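Local atomic coordinates of B-agarase (Saccharophagus degradans, PDB entry 4BQ2), a protein that hydrolyses agarose as a family 50 exo-beta-agarase, cleaving the beta-1,4 linkages of this polysaccharide. Residues A[398-406]-A[422-430]; A[407-415]-A[732-743]. All blocks are in the same frame, centred on the assembly; numbering follows the deposited sequence.

In the fold
Followed from the N terminus, the chain first reaches helix 394-410, which serves both contacts. Its middle gives 398-406 to interaction 1, and its last turn begins 407-415 of interaction 2. After a short excursion the chain returns as 422-430, and interaction 1 closes this local loop just before strand 431-435. Interaction 2 closes a far longer one: 732-743, on helices 729-739 and 742-746, comes back from near the C terminus. The segments alternate along the chain, so the two loops cross. They touch where Pro430 O lies 2.9 Å from Leu415 N, a probable hydrogen bond. Together they tie helix 394-410 to the following loop along its side and to the C-terminal helices at its end.

Interaction 1 (A[398-406]-A[422-430]); sequences KWREVTVDR and AYYDNNRIP
Tyr423 drives its ring against the helix segment 398-406, and its OH ends among Trp399, Arg400 and Thr403. This is the tight part. Tyr423 OH lies over one face of the Trp399 ring, 3.4 Å from Trp399 CZ3, in an offset edge-to-face pair with the planes at 73°. Thr403 CB is 3.3 Å from Tyr423 OH; Thr403 OG1 bonds to Trp399 O and to Tyr701. Arg400 CG makes an off-centre CH-pi contact, 4.1 Å from the centroid of the Tyr423 ring. At the ring edge, near its plane, Val404 CG2 meets Tyr423 CD1 at 3.9 Å. The other branch, CG1, stands anti to the backbone N (chi1 175°). It touches Ile429 CG2 and lies over one face of the Arg428 guanidinium.

The rim is looser and nearer solvent. At one end Ala422 CB lies over one face of the Arg400 guanidinium, which pairs with Asp397. At the other, Arg428 bends at chi3 (67°) and makes a salt bridge with Asp405, beside exposed Glu401. Arg428 NH2 gives the straighter bond to Asp405 OD1, but its 2.5 Å length is doubtful; Arg428 NH1 adds a weak one to the same oxygen at 3.2 Å. Within the loop, Asn426 OD1 accepts from Arg428 N, an Asx turn, and from Ile429 N, an Asx motif. Apolar and aromatic packing thus seats the loop, while one ion pair fastens its outer side.

Interaction 2 (A[407-415]-A[732-743]); sequences MLNWGFTSL and VDAAKEVNAKIY
Asn739 reaches from helix 729-739 to the end of helix 394-410, where Gly411, with positive phi (89°), ends the helix in a Schellman motif: Phe412 N bonds to Met407 O, and Gly411 N, weakly, to Leu408 O. The contact thus joins a helix C-terminus to the C-terminal helices of the chain.

From its CB outward, Asn739 follows this turn. Asn739 CB lies 3.3 Å from Gly411 O. It occupies the side of Gly411 where a side chain would point, so the backbones come close there. CG is also near Gly411 O. OD1 turns to Thr284, outside the two segments, for its hydrogen bond. Asn739 ND2 donates to Trp410 O at 2.9 Å, a nearly straight bond (167°) from within the amide plane. Asn739 ND2 also lies 3.3 Å above one face of the Phe412 ring, off toward the rim, with ring and amide planes 75° apart. The amide is therefore held at both its oxygen and its nitrogen.

Apolar contacts run along the rest of the interface. Ala735 CB meets Phe412 CZ at 3.5 Å. Both methyls of Val732 lie over the Trp410 indole, CG1 in a CH-pi contact with the five-membered ring. Farther along, Thr413 CG2 and Ile742 CD1 meet tip to tip, while Thr413 OG1 bonds to Phe282 and Thr284 of strand 280-287.

At the partly exposed margin, the extended Lys736 chain brings NZ to Asn409 OD1 in a weak bond. Two waters link Asn409 ND2 to Lys736 NZ, each through one good and one weak bond; the second accepts from Lys736 NZ at 2.7 Å.

Interaction 1 (A[398-406]-A[422-430])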
loop_
_atom_site.group_PDB
_atom_site.type_symbol
_atom_site.label_atom_id
_atom_site.label_comp_id
_atom_site.label_asym_id
_atom_site.label_seq_id
_atom_site.Cartn_x
_atom_site.Cartn_y
_atom_site.Cartn_z
ATOM N N LYS A 398 -17.659 12.497 -18.682
ATOM C CA LYS A 398 -18.481 11.286 -18.612
ATOM C C LYS A 398 -17.919 10.297 -17.582
ATOM O O LYS A 398 -18.680 9.684 -16.802
ATOM C CB LYS A 398 -18.512 10.573 -19.967
ATOM C CG LYS A 398 -19.373 9.314 -19.936
ATOM C CD LYS A 398 -20.860 9.623 -19.799
ATOM C CE LYS A 398 -21.763 8.461 -20.264
ATOM N NZ LYS A 398 -23.174 8.857 -19.984
ATOM N N TRP A 399 -16.591 10.155 -17.555
ATOM C CA TRP A 399 -15.980 9.278 -16.533
ATOM C C TRP A 399 -16.380 9.756 -15.115
ATOM O O TRP A 399 -16.757 8.947 -14.271
ATOM C CB TRP A 399 -14.452 9.244 -16.711
ATOM C CG TRP A 399 -13.714 8.527 -15.594
ATOM C CD1 TRP A 399 -13.732 7.180 -15.302
ATOM C CD2 TRP A 399 -12.851 9.135 -14.646
ATOM N NE1 TRP A 399 -12.911 6.926 -14.213
ATOM C CE2 TRP A 399 -12.365 8.107 -13.792
ATOM C CE3 TRP A 399 -12.445 10.453 -14.418
ATOM C CZ2 TRP A 399 -11.487 8.366 -12.737
ATOM C CZ3 TRP A 399 -11.583 10.722 -13.354
ATOM C CH2 TRP A 399 -11.106 9.658 -12.529
ATOM N N ARG A 400 -16.310 11.064 -14.873
ATOM C CA ARG A 400 -16.655 11.600 -13.541
ATOM C C ARG A 400 -18.127 11.344 -13.175
ATOM O O ARG A 400 -18.439 10.949 -12.044
ATOM C CB ARG A 400 -16.263 13.087 -13.413
ATOM C CG ARG A 400 -14.756 13.322 -13.585
ATOM C CD ARG A 400 -14.298 14.730 -13.205
ATOM N NE ARG A 400 -13.233 15.180 -14.102
ATOM C CZ ARG A 400 -13.389 16.111 -15.040
ATOM N NH1 ARG A 400 -14.551 16.736 -15.177
ATOM N NH2 ARG A 400 -12.379 16.442 -15.816
ATOM N N GLU A 401 -19.022 11.532 -14.145
ATOM C CA GLU A 401 -20.450 11.302 -13.913
ATOM C C GLU A 401 -20.739 9.838 -13.643
ATOM O O GLU A 401 -21.427 9.514 -12.680
ATOM C CB GLU A 401 -21.305 11.779 -15.095
ATOM C CG GLU A 401 -22.784 11.505 -14.845
ATOM C CD GLU A 401 -23.680 12.130 -15.891
ATOM O OE1 GLU A 401 -23.653 13.363 -16.018
ATOM O OE2 GLU A 401 -24.408 11.376 -16.563
ATOM N N VAL A 402 -20.213 8.950 -14.498
ATOM C CA VAL A 402 -20.371 7.514 -14.295
ATOM C C VAL A 402 -19.727 7.073 -12.961
ATOM O O VAL A 402 -20.256 6.214 -12.279
ATOM C CB VAL A 402 -19.710 6.732 -15.486
ATOM C CG1 VAL A 402 -19.589 5.251 -15.185
ATOM C CG2 VAL A 402 -20.522 6.946 -16.774
ATOM N N THR A 403 -18.570 7.632 -12.610
ATOM C CA THR A 403 -17.913 7.280 -11.340
ATOM C C THR A 403 -18.830 7.596 -10.134
ATOM O O THR A 403 -19.033 6.765 -9.262
ATOM C CB THR A 403 -16.558 8.013 -11.217
ATOM O OG1 THR A 403 -15.664 7.429 -12.189
ATOM C CG2 THR A 403 -15.957 7.899 -9.797
ATOM N N VAL A 404 -19.364 8.806 -10.089
ATOM C CA VAL A 404 -20.312 9.161 -9.013
ATOM C C VAL A 404 -21.547 8.227 -9.061
ATOM O O VAL A 404 -21.974 7.682 -8.032
ATOM C CB VAL A 404 -20.738 10.671 -9.069
ATOM C CG1 VAL A 404 -21.802 10.982 -8.044
ATOM C CG2 VAL A 404 -19.548 11.571 -8.809
ATOM N N ASP A 405 -22.083 7.987 -10.256
ATOM C CA ASP A 405 -23.250 7.083 -10.388
ATOM C C ASP A 405 -22.915 5.676 -9.881
ATOM O O ASP A 405 -23.747 5.044 -9.242
ATOM C CB ASP A 405 -23.726 6.995 -11.848
ATOM C CG ASP A 405 -24.499 8.252 -12.300
ATOM O OD1 ASP A 405 -24.807 9.164 -11.456
ATOM O OD2 ASP A 405 -24.805 8.330 -13.504
ATOM N N ARG A 406 -21.708 5.184 -10.193
ATOM C CA ARG A 406 -21.271 3.872 -9.682
ATOM C C ARG A 406 -21.221 3.916 -8.162
ATOM O O ARG A 406 -21.755 3.047 -7.513
ATOM C CB ARG A 406 -19.863 3.531 -10.169
ATOM C CG ARG A 406 -19.804 3.129 -11.637
ATOM C CD ARG A 406 -18.379 3.203 -12.154
ATOM N NE ARG A 406 -18.209 2.371 -13.358
ATOM C CZ ARG A 406 -17.123 2.357 -14.116
ATOM N NH1 ARG A 406 -16.043 3.114 -13.812
ATOM N NH2 ARG A 406 -17.120 1.576 -15.190
ATOM N N ALA A 422 -11.715 18.052 -9.430
ATOM C CA ALA A 422 -12.839 18.282 -10.308
ATOM C C ALA A 422 -14.132 17.630 -9.741
ATOM O O ALA A 422 -15.204 18.015 -10.126
ATOM C CB ALA A 422 -12.533 17.759 -11.717
ATOM N N TYR A 423 -14.014 16.653 -8.836
ATOM C CA TYR A 423 -15.191 16.023 -8.199
ATOM C C TYR A 423 -15.689 16.822 -6.988
ATOM O O TYR A 423 -16.739 16.534 -6.444
ATOM C CB TYR A 423 -14.855 14.643 -7.630
ATOM C CG TYR A 423 -14.710 13.536 -8.627
ATOM C CD1 TYR A 423 -15.819 12.840 -9.087
ATOM C CD2 TYR A 423 -13.451 13.173 -9.108
ATOM C CE1 TYR A 423 -15.679 11.803 -10.015
ATOM C CE2 TYR A 423 -13.298 12.160 -10.037
ATOM C CZ TYR A 423 -14.414 11.473 -10.478
ATOM O OH TYR A 423 -14.270 10.446 -11.363
ATOM N N TYR A 424 -14.942 17.829 -6.573
ATOM C CA TYR A 424 -15.256 18.480 -5.275
ATOM C C TYR A 424 -16.559 19.272 -5.263
ATOM O O TYR A 424 -17.088 19.586 -4.172
ATOM C CB TYR A 424 -14.111 19.401 -4.865
ATOM C CG TYR A 424 -12.881 18.674 -4.368
ATOM C CD1 TYR A 424 -12.785 17.262 -4.393
ATOM C CD2 TYR A 424 -11.753 19.407 -3.956
ATOM C CE1 TYR A 424 -11.614 16.628 -3.966
ATOM C CE2 TYR A 424 -10.618 18.773 -3.514
ATOM C CZ TYR A 424 -10.544 17.393 -3.534
ATOM O OH TYR A 424 -9.347 16.826 -3.108
ATOM N N ASP A 425 -17.073 19.604 -6.447
ATOM C CA ASP A 425 -18.387 20.239 -6.522
ATOM C C ASP A 425 -19.490 19.332 -7.052
ATOM O O ASP A 425 -20.507 19.827 -7.527
ATOM C CB ASP A 425 -18.337 21.565 -7.317
ATOM C CG ASP A 425 -17.997 21.365 -8.788
ATOM O OD1 ASP A 425 -17.549 20.263 -9.152
ATOM O OD2 ASP A 425 -18.169 22.320 -9.580
ATOM N N ASN A 426 -19.314 18.017 -6.986
ATOM C CA ASN A 426 -20.295 17.110 -7.587
ATOM C C ASN A 426 -21.637 17.225 -6.892
ATOM O O ASN A 426 -22.662 17.088 -7.512
ATOM C CB ASN A 426 -19.772 15.671 -7.607
ATOM C CG ASN A 426 -19.942 14.972 -6.283
ATOM O OD1 ASN A 426 -21.028 14.484 -5.995
ATOM N ND2 ASN A 426 -18.887 14.930 -5.472
ATOM N N ASN A 427 -21.599 17.527 -5.598
ATOM C CA ASN A 427 -22.791 17.811 -4.806
ATOM C C ASN A 427 -23.818 16.661 -4.807
ATOM O O ASN A 427 -25.009 16.891 -4.699
ATOM C CB ASN A 427 -23.416 19.156 -5.216
ATOM C CG ASN A 427 -22.510 20.325 -4.903
ATOM O OD1 ASN A 427 -21.525 20.187 -4.162
ATOM N ND2 ASN A 427 -22.814 21.493 -5.484
ATOM N N ARG A 428 -23.332 15.424 -4.896
ATOM C CA ARG A 428 -24.224 14.243 -4.867
ATOM C C ARG A 428 -23.654 13.172 -3.918
ATOM O O ARG A 428 -24.377 12.290 -3.424
ATOM C CB ARG A 428 -24.396 13.660 -6.296
ATOM C CG ARG A 428 -25.170 14.544 -7.299
ATOM C CD ARG A 428 -24.769 14.188 -8.751
ATOM N NE ARG A 428 -25.243 12.861 -8.980
ATOM C CZ ARG A 428 -24.781 11.927 -9.799
ATOM N NH1 ARG A 428 -23.737 12.065 -10.639
ATOM N NH2 ARG A 428 -25.441 10.804 -9.744
ATOM N N ILE A 429 -22.346 13.231 -3.688
ATOM C CA ILE A 429 -21.679 12.281 -2.785
ATOM C C ILE A 429 -20.520 13.017 -2.085
ATOM O O ILE A 429 -19.815 13.825 -2.718
ATOM C CB ILE A 429 -21.171 11.002 -3.530
ATOM C CG1 ILE A 429 -20.716 9.942 -2.501
ATOM C CG2 ILE A 429 -20.054 11.353 -4.537
ATOM C CD1 ILE A 429 -20.313 8.608 -3.151
ATOM N N PRO A 430 -20.366 12.811 -0.760
ATOM C CA PRO A 430 -19.290 13.499 -0.052
ATOM C C PRO A 430 -17.927 13.027 -0.508
ATOM O O PRO A 430 -17.806 11.962 -1.137
ATOM C CB PRO A 430 -19.503 13.067 1.418
ATOM C CG PRO A 430 -20.933 12.667 1.485
ATOM C CD PRO A 430 -21.184 12.001 0.157
#

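Interaction 2 (A[407-415]-A[732-743])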
loop_
_atom_site.group_PDB
_atom_site.type_symbol
_atom_site.label_atom_id
_atom_site.label_comp_id
_atom_site.label_asym_id
_atom_site.label_seq_id
_atom_site.Cartn_x
_atom_site.Cartn_y
_atom_site.Cartn_z
ATOM N N MET A 407 -20.514 4.895 -7.605
ATOM C CA MET A 407 -20.336 4.942 -6.130
ATOM C C MET A 407 -21.679 4.882 -5.416
ATOM O O MET A 407 -21.861 4.101 -4.468
ATOM C CB MET A 407 -19.560 6.189 -5.708
ATOM C CG MET A 407 -18.130 6.230 -6.256
ATOM S SD MET A 407 -17.191 4.711 -5.993
ATOM C CE MET A 407 -16.234 4.623 -7.516
ATOM N N LEU A 408 -22.620 5.699 -5.883
ATOM C CA LEU A 408 -23.998 5.700 -5.352
ATOM C C LEU A 408 -24.734 4.373 -5.554
ATOM O O LEU A 408 -25.406 3.869 -4.631
ATOM C CB LEU A 408 -24.812 6.876 -5.929
ATOM C CG LEU A 408 -24.285 8.257 -5.562
ATOM C CD1 LEU A 408 -25.080 9.298 -6.329
ATOM C CD2 LEU A 408 -24.389 8.471 -4.052
ATOM N N ASN A 409 -24.618 3.781 -6.733
ATOM C CA ASN A 409 -25.224 2.458 -6.936
ATOM C C ASN A 409 -24.602 1.402 -6.027
ATOM O O ASN A 409 -25.293 0.525 -5.479
ATOM C CB ASN A 409 -25.139 2.015 -8.423
ATOM C CG ASN A 409 -25.779 0.642 -8.659
ATOM O OD1 ASN A 409 -25.101 -0.383 -8.644
ATOM N ND2 ASN A 409 -27.107 0.619 -8.804
ATOM N N TRP A 410 -23.286 1.506 -5.842
ATOM C CA TRP A 410 -22.535 0.482 -5.114
ATOM C C TRP A 410 -22.652 0.698 -3.618
ATOM O O TRP A 410 -22.188 -0.128 -2.829
ATOM C CB TRP A 410 -21.053 0.540 -5.523
ATOM C CG TRP A 410 -20.796 0.248 -6.985
ATOM C CD1 TRP A 410 -21.678 -0.268 -7.907
ATOM C CD2 TRP A 410 -19.559 0.419 -7.644
ATOM N NE1 TRP A 410 -21.046 -0.407 -9.124
ATOM C CE2 TRP A 410 -19.737 0.012 -8.986
ATOM C CE3 TRP A 410 -18.296 0.887 -7.230
ATOM C CZ2 TRP A 410 -18.712 0.078 -9.924
ATOM C CZ3 TRP A 410 -17.264 0.959 -8.174
ATOM C CH2 TRP A 410 -17.473 0.513 -9.497
ATOM N N GLY A 411 -23.266 1.825 -3.247
ATOM C CA GLY A 411 -23.638 2.106 -1.851
ATOM C C GLY A 411 -22.573 2.813 -1.026
ATOM O O GLY A 411 -22.727 2.982 0.194
ATOM N N PHE A 412 -21.509 3.258 -1.679
ATOM C CA PHE A 412 -20.433 3.926 -0.961
ATOM C C PHE A 412 -20.884 5.279 -0.498
ATOM O O PHE A 412 -21.623 5.963 -1.218
ATOM C CB PHE A 412 -19.221 4.079 -1.839
ATOM C CG PHE A 412 -18.448 2.810 -2.017
ATOM C CD1 PHE A 412 -17.899 2.168 -0.920
ATOM C CD2 PHE A 412 -18.270 2.258 -3.294
ATOM C CE1 PHE A 412 -17.157 0.986 -1.055
ATOM C CE2 PHE A 412 -17.527 1.086 -3.439
ATOM C CZ PHE A 412 -16.987 0.446 -2.323
ATOM N N THR A 413 -20.456 5.669 0.694
ATOM C CA THR A 413 -20.953 6.904 1.248
ATOM C C THR A 413 -19.993 8.069 0.935
ATOM O O THR A 413 -20.305 9.229 1.249
ATOM C CB THR A 413 -21.164 6.798 2.760
ATOM O OG1 THR A 413 -19.937 6.458 3.383
ATOM C CG2 THR A 413 -22.233 5.749 3.127
ATOM N N SER A 414 -18.852 7.780 0.298
ATOM C CA SER A 414 -17.884 8.830 -0.029
ATOM C C SER A 414 -17.003 8.462 -1.205
ATOM O O SER A 414 -16.927 7.288 -1.564
ATOM C CB SER A 414 -16.939 9.059 1.169
ATOM O OG SER A 414 -16.167 7.911 1.459
ATOM N N LEU A 415 -16.324 9.485 -1.737
ATOM C CA LEU A 415 -15.075 9.393 -2.535
ATOM C C LEU A 415 -13.917 9.531 -1.564
ATOM O O LEU A 415 -13.930 10.416 -0.719
ATOM C CB LEU A 415 -15.011 10.531 -3.569
ATOM C CG LEU A 415 -16.300 10.726 -4.394
ATOM C CD1 LEU A 415 -16.255 11.959 -5.318
ATOM C CD2 LEU A 415 -16.648 9.483 -5.191
ATOM N N VAL A 732 -18.017 -5.297 -6.779
ATOM C CA VAL A 732 -19.292 -4.567 -6.688
ATOM C C VAL A 732 -20.278 -5.261 -5.739
ATOM O O VAL A 732 -20.843 -4.638 -4.831
ATOM C CB VAL A 732 -19.963 -4.412 -8.053
ATOM C CG1 VAL A 732 -21.359 -3.798 -7.886
ATOM C CG2 VAL A 732 -19.119 -3.537 -8.975
ATOM N N ASP A 733 -20.483 -6.548 -5.943
ATOM C CA ASP A 733 -21.405 -7.252 -5.081
ATOM C C ASP A 733 -20.978 -7.194 -3.624
ATOM O O ASP A 733 -21.819 -6.935 -2.757
ATOM C CB ASP A 733 -21.580 -8.682 -5.533
ATOM C CG ASP A 733 -22.728 -9.328 -4.850
ATOM O OD1 ASP A 733 -23.855 -9.066 -5.262
ATOM O OD2 ASP A 733 -22.499 -10.047 -3.868
ATOM N N ALA A 734 -19.674 -7.389 -3.359
ATOM C CA ALA A 734 -19.166 -7.373 -1.981
ATOM C C ALA A 734 -19.383 -6.004 -1.364
ATOM O O ALA A 734 -19.814 -5.898 -0.221
ATOM C CB ALA A 734 -17.690 -7.783 -1.934
ATOM N N ALA A 735 -19.127 -4.955 -2.137
ATOM C CA ALA A 735 -19.344 -3.594 -1.654
ATOM C C ALA A 735 -20.821 -3.331 -1.357
ATOM O O ALA A 735 -21.151 -2.763 -0.304
ATOM C CB ALA A 735 -18.768 -2.566 -2.633
ATOM N N LYS A 736 -21.706 -3.771 -2.236
ATOM C CA LYS A 736 -23.135 -3.558 -1.989
ATOM C C LYS A 736 -23.639 -4.291 -0.750
ATOM O O LYS A 736 -24.466 -3.750 -0.011
ATOM C CB LYS A 736 -24.000 -3.915 -3.205
ATOM C CG LYS A 736 -23.771 -3.032 -4.422
ATOM C CD LYS A 736 -24.768 -3.451 -5.504
ATOM C CE LYS A 736 -24.752 -2.552 -6.714
ATOM N NZ LYS A 736 -26.031 -2.773 -7.489
ATOM N N GLU A 737 -23.140 -5.505 -0.520
ATOM C CA GLU A 737 -23.543 -6.295 0.651
ATOM C C GLU A 737 -23.149 -5.606 1.948
ATOM O O GLU A 737 -23.934 -5.539 2.915
ATOM C CB GLU A 737 -22.914 -7.702 0.586
ATOM C CG GLU A 737 -23.553 -8.623 -0.480
ATOM C CD GLU A 737 -24.859 -9.305 -0.013
ATOM O OE1 GLU A 737 -24.961 -9.598 1.202
ATOM O OE2 GLU A 737 -25.775 -9.562 -0.846
ATOM N N VAL A 738 -21.919 -5.096 1.980
ATOM C CA VAL A 738 -21.412 -4.393 3.155
ATOM C C VAL A 738 -22.126 -3.057 3.328
ATOM O O VAL A 738 -22.562 -2.700 4.452
ATOM C CB VAL A 738 -19.886 -4.147 3.015
ATOM C CG1 VAL A 738 -19.391 -3.143 4.081
ATOM C CG2 VAL A 738 -19.119 -5.475 3.142
ATOM N N ASN A 739 -22.222 -2.304 2.225
ATOM C CA ASN A 739 -22.802 -0.969 2.290
ATOM C C ASN A 739 -24.297 -0.976 2.643
ATOM O O ASN A 739 -24.813 -0.014 3.229
ATOM C CB ASN A 739 -22.569 -0.225 0.969
ATOM C CG ASN A 739 -21.126 0.237 0.802
ATOM O OD1 ASN A 739 -20.394 0.386 1.786
ATOM N ND2 ASN A 739 -20.709 0.449 -0.458
ATOM N N ALA A 740 -24.996 -2.049 2.293
ATOM C CA ALA A 740 -26.420 -2.133 2.638
ATOM C C ALA A 740 -26.634 -2.349 4.141
ATOM O O ALA A 740 -27.744 -2.137 4.639
ATOM C CB ALA A 740 -27.156 -3.178 1.789
ATOM N N LYS A 741 -25.570 -2.709 4.868
ATOM C CA LYS A 741 -25.683 -3.025 6.283
ATOM C C LYS A 741 -24.785 -2.229 7.245
ATOM O O LYS A 741 -24.854 -2.444 8.458
ATOM C CB LYS A 741 -25.470 -4.532 6.483
ATOM C CG LYS A 741 -24.012 -4.972 6.528
ATOM C CD LYS A 741 -23.977 -6.494 6.404
ATOM C CE LYS A 741 -22.782 -7.071 7.125
ATOM N NZ LYS A 741 -22.648 -8.531 6.857
ATOM N N ILE A 742 -23.945 -1.318 6.734
ATOM C CA ILE A 742 -23.067 -0.560 7.608
ATOM C C ILE A 742 -23.855 0.130 8.751
ATOM O O ILE A 742 -23.386 0.172 9.874
ATOM C CB ILE A 742 -22.175 0.501 6.870
ATOM C CG1 ILE A 742 -23.001 1.419 5.957
ATOM C CG2 ILE A 742 -21.010 -0.167 6.129
ATOM C CD1 ILE A 742 -22.187 2.484 5.219
ATOM N N TYR A 743 -25.046 0.641 8.471
ATOM C CA TYR A 743 -25.734 1.447 9.504
ATOM C C TYR A 743 -26.543 0.602 10.494
ATOM O O TYR A 743 -26.484 0.848 11.720
ATOM C CB TYR A 743 -26.617 2.515 8.857
ATOM C CG TYR A 743 -25.822 3.649 8.208
ATOM C CD1 TYR A 743 -25.024 4.492 8.983
ATOM C CD2 TYR A 743 -25.895 3.883 6.829
ATOM C CE1 TYR A 743 -24.304 5.546 8.408
ATOM C CE2 TYR A 743 -25.185 4.924 6.247
ATOM C CZ TYR A 743 -24.382 5.743 7.039
ATOM O OH TYR A 743 -23.707 6.758 6.451
HETATM O O HOH W 1 -28.159 -1.870 -9.722
HETATM O O HOH W 2 -28.603 -1.932 -7.054
#